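Local structure of cytochrome C3 (Desulfovibrio desulfuricans, 1UP9) at residues A[8-13]-A[17-22]. The protein binds four covalently attached heme c groups in each monomer and, like other class III cytochromes c, probably carries electrons. Sequence-based numbering, arbitrary orientation.
Sequences PVEVKG and TVMFPH. With HEC (heme c), chain B; SO4 (sulfate ion), chain F.
Val9 and Phe20 exchange backbone hydrogen bonds, Val9 N to Phe20 O at 3.0 Å and Phe20 N to Val9 O at 2.8 Å, and Val11 and Val18 do the same two residues further along. Strands 9-12 and 17-20 thus run antiparallel, though twisted, their directions 144° apart.

Glu10, Lys12, Thr17 and Met19 share one face of the sheet. Met19 curls at its last two torsions (chi2 -60°), which brings its thioether back over strand 9-12: SD lies 3.6 Å from Glu10 CG, and CE reaches Pro8 O. The Glu10 chain also crosses the Thr17 methyl, OE2 3.4 Å from Thr17 CG2, while a water bridges Thr17 OG1 and Gly13 O.

This two-stranded hairpin of the tetraheme cytochrome c3 fold turns its other face, with Val9, Val11, Val18 and Phe20, to the hemes. Val11 CG2 packs on Phe20 CB at 3.7 Å. With CG anti to the backbone N (chi1 172°), the Phe20 ring lies nearly flat against the porphyrin of the heme bound by His22, CE2 3.3 Å from heme CHD, and CE2 also sits over the face of the His22 imidazole. His22 NE2 binds the iron at 2.0 Å, with His34 as the other axial ligand.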
loop_
_atom_site.group_PDB
_atom_site.type_symbol
_atom_site.label_atom_id
_atom_site.label_comp_id
_atom_site.label_asym_id
_atom_site.label_seq_id
_atom_site.Cartn_x
_atom_site.Cartn_y
_atom_site.Cartn_z
ATOM N N PRO A 8 -9.377 0.174 10.487
ATOM C CA PRO A 8 -8.592 0.891 9.491
ATOM C C PRO A 8 -7.531 1.764 10.161
ATOM O O PRO A 8 -7.792 2.343 11.210
ATOM C CB PRO A 8 -9.663 1.711 8.765
ATOM C CG PRO A 8 -10.924 0.875 8.924
ATOM C CD PRO A 8 -10.853 0.442 10.378
ATOM N N VAL A 9 -6.356 1.825 9.561
ATOM C CA VAL A 9 -5.255 2.654 10.077
ATOM C C VAL A 9 -4.874 3.727 9.096
ATOM O O VAL A 9 -5.049 3.543 7.873
ATOM C CB VAL A 9 -4.011 1.807 10.405
ATOM C CG1 VAL A 9 -4.372 0.825 11.523
ATOM C CG2 VAL A 9 -3.478 1.006 9.217
ATOM N N GLU A 10 -4.329 4.845 9.567
ATOM C CA GLU A 10 -3.921 5.903 8.666
ATOM C C GLU A 10 -2.655 5.585 7.867
ATOM O O GLU A 10 -1.634 5.142 8.426
ATOM C CB GLU A 10 -3.565 7.193 9.468
ATOM C CG GLU A 10 -4.794 7.858 10.059
ATOM C CD GLU A 10 -4.636 9.304 10.481
ATOM O OE1 GLU A 10 -3.886 9.325 11.509
ATOM O OE2 GLU A 10 -5.218 10.345 10.007
ATOM N N VAL A 11 -2.633 5.900 6.604
ATOM C CA VAL A 11 -1.410 5.942 5.813
ATOM C C VAL A 11 -1.251 7.412 5.411
ATOM O O VAL A 11 -1.956 7.907 4.535
ATOM C CB VAL A 11 -1.482 5.049 4.570
ATOM C CG1 VAL A 11 -0.095 5.004 3.905
ATOM C CG2 VAL A 11 -1.915 3.631 4.878
ATOM N N LYS A 12 -0.333 8.078 6.126
ATOM C CA LYS A 12 -0.131 9.509 5.937
ATOM C C LYS A 12 0.809 9.844 4.799
ATOM O O LYS A 12 1.989 9.480 4.892
ATOM C CB LYS A 12 0.406 10.176 7.198
ATOM C CG LYS A 12 -0.618 10.120 8.311
ATOM C CD LYS A 12 -0.068 10.855 9.529
ATOM C CE LYS A 12 -1.101 10.789 10.640
ATOM N NZ LYS A 12 -0.679 11.660 11.789
ATOM N N GLY A 13 0.293 10.543 3.809
ATOM C CA GLY A 13 1.146 11.200 2.816
ATOM C C GLY A 13 1.485 12.603 3.309
ATOM O O GLY A 13 1.180 12.926 4.453
ATOM N N THR A 17 -4.356 11.704 3.688
ATOM C CA THR A 17 -4.254 10.479 4.491
ATOM C C THR A 17 -5.265 9.487 3.926
ATOM O O THR A 17 -6.417 9.850 3.660
ATOM C CB THR A 17 -4.550 10.791 5.965
ATOM O OG1 THR A 17 -3.499 11.625 6.479
ATOM C CG2 THR A 17 -4.636 9.508 6.762
ATOM N N VAL A 18 -4.817 8.246 3.733
ATOM C CA VAL A 18 -5.719 7.209 3.230
ATOM C C VAL A 18 -5.835 6.178 4.359
ATOM O O VAL A 18 -4.827 5.810 4.966
ATOM C CB VAL A 18 -5.137 6.648 1.928
ATOM C CG1 VAL A 18 -5.783 5.286 1.603
ATOM C CG2 VAL A 18 -5.293 7.628 0.756
ATOM N N MET A 19 -7.076 5.737 4.572
ATOM C CA MET A 19 -7.239 4.682 5.559
ATOM C C MET A 19 -7.040 3.307 4.918
ATOM O O MET A 19 -7.586 3.015 3.837
ATOM C CB MET A 19 -8.614 4.765 6.215
ATOM C CG MET A 19 -8.839 6.147 6.853
ATOM S SD MET A 19 -7.632 6.591 8.146
ATOM C CE MET A 19 -8.094 5.483 9.478
ATOM N N PHE A 20 -6.259 2.487 5.626
ATOM C CA PHE A 20 -5.958 1.152 5.115
ATOM C C PHE A 20 -6.683 0.106 5.983
ATOM O O PHE A 20 -6.407 0.026 7.211
ATOM C CB PHE A 20 -4.436 0.890 5.092
ATOM C CG PHE A 20 -4.170 -0.578 4.732
ATOM C CD1 PHE A 20 -4.288 -1.043 3.439
ATOM C CD2 PHE A 20 -3.809 -1.462 5.764
ATOM C CE1 PHE A 20 -4.072 -2.369 3.154
ATOM C CE2 PHE A 20 -3.581 -2.797 5.481
ATOM C CZ PHE A 20 -3.710 -3.245 4.174
ATOM N N PRO A 21 -7.567 -0.700 5.420
ATOM C CA PRO A 21 -8.222 -1.765 6.182
ATOM C C PRO A 21 -7.521 -3.110 6.047
ATOM O O PRO A 21 -7.379 -3.612 4.901
ATOM C CB PRO A 21 -9.610 -1.848 5.484
ATOM C CG PRO A 21 -9.359 -1.493 4.056
ATOM C CD PRO A 21 -8.089 -0.670 4.030
ATOM N N HIS A 22 -7.075 -3.703 7.141
ATOM C CA HIS A 22 -6.445 -5.008 7.034
ATOM C C HIS A 22 -7.465 -6.091 6.701
ATOM O O HIS A 22 -7.079 -7.114 6.078
ATOM C CB HIS A 22 -5.700 -5.435 8.313
ATOM C CG HIS A 22 -4.345 -4.804 8.371
ATOM N ND1 HIS A 22 -4.107 -3.502 8.785
ATOM C CD2 HIS A 22 -3.122 -5.272 8.076
ATOM C CE1 HIS A 22 -2.805 -3.226 8.745
ATOM N NE2 HIS A 22 -2.156 -4.305 8.304
HETATM FE FE HEC B . -0.172 -4.464 8.024
HETATM C CHA HEC B . -0.057 -1.328 9.400
HETATM C CHB HEC B . 0.685 -5.804 10.956
HETATM C CHC HEC B . -0.820 -7.587 6.742
HETATM C CHD HEC B . -0.360 -3.139 4.855
HETATM N NA HEC B . 0.168 -3.722 9.851
HETATM C C1A HEC B . 0.260 -2.381 10.242
HETATM C C2A HEC B . 0.717 -2.299 11.615
HETATM C C3A HEC B . 0.890 -3.555 12.045
HETATM C C4A HEC B . 0.588 -4.444 10.943
HETATM C CMA HEC B . 1.305 -4.042 13.449
HETATM C CAA HEC B . 0.967 -1.003 12.381
HETATM C CBA HEC B . 2.417 -0.517 12.149
HETATM C CGA HEC B . 2.613 0.098 10.773
HETATM O O1A HEC B . 3.311 -0.546 9.944
HETATM O O2A HEC B . 2.046 1.212 10.593
HETATM N NB HEC B . -0.151 -6.319 8.753
HETATM C C1B HEC B . 0.299 -6.696 9.994
HETATM C C2B HEC B . 0.299 -8.146 10.107
HETATM C C3B HEC B . -0.167 -8.627 8.931
HETATM C C4B HEC B . -0.403 -7.497 8.064
HETATM C CMB HEC B . 0.725 -8.890 11.371
HETATM C CAB HEC B . -0.441 -10.058 8.492
HETATM C CBB HEC B . -1.397 -10.794 9.467
HETATM N NC HEC B . -0.513 -5.188 6.199
HETATM C C1C HEC B . -0.784 -6.521 5.853
HETATM C C2C HEC B . -0.978 -6.636 4.432
HETATM C C3C HEC B . -0.810 -5.429 3.929
HETATM C C4C HEC B . -0.541 -4.508 4.996
HETATM C CMC HEC B . -1.242 -7.995 3.773
HETATM C CAC HEC B . -0.822 -4.993 2.456
HETATM C CBC HEC B . -2.053 -5.471 1.637
HETATM N ND HEC B . -0.171 -2.607 7.289
HETATM C C1D HEC B . -0.240 -2.277 5.936
HETATM C C2D HEC B . -0.202 -0.832 5.819
HETATM C C3D HEC B . -0.120 -0.312 7.065
HETATM C C4D HEC B . -0.108 -1.417 8.004
HETATM C CMD HEC B . -0.253 -0.100 4.492
HETATM C CAD HEC B . -0.026 1.169 7.451
HETATM C CBD HEC B . 1.457 1.562 7.649
HETATM C CGD HEC B . 1.719 3.045 7.683
HETATM O O1D HEC B . 2.707 3.429 7.023
HETATM O O2D HEC B . 0.981 3.777 8.311
HETATM S S SO4 F . -9.935 -3.169 9.024
HETATM O O1 SO4 F . -10.560 -4.122 7.918
HETATM O O2 SO4 F . -10.152 -3.889 10.273
HETATM O O3 SO4 F . -8.691 -2.842 8.843
HETATM O O4 SO4 F . -10.841 -2.063 9.151
HETATM O O HOH W 1 -0.949 13.343 5.972
#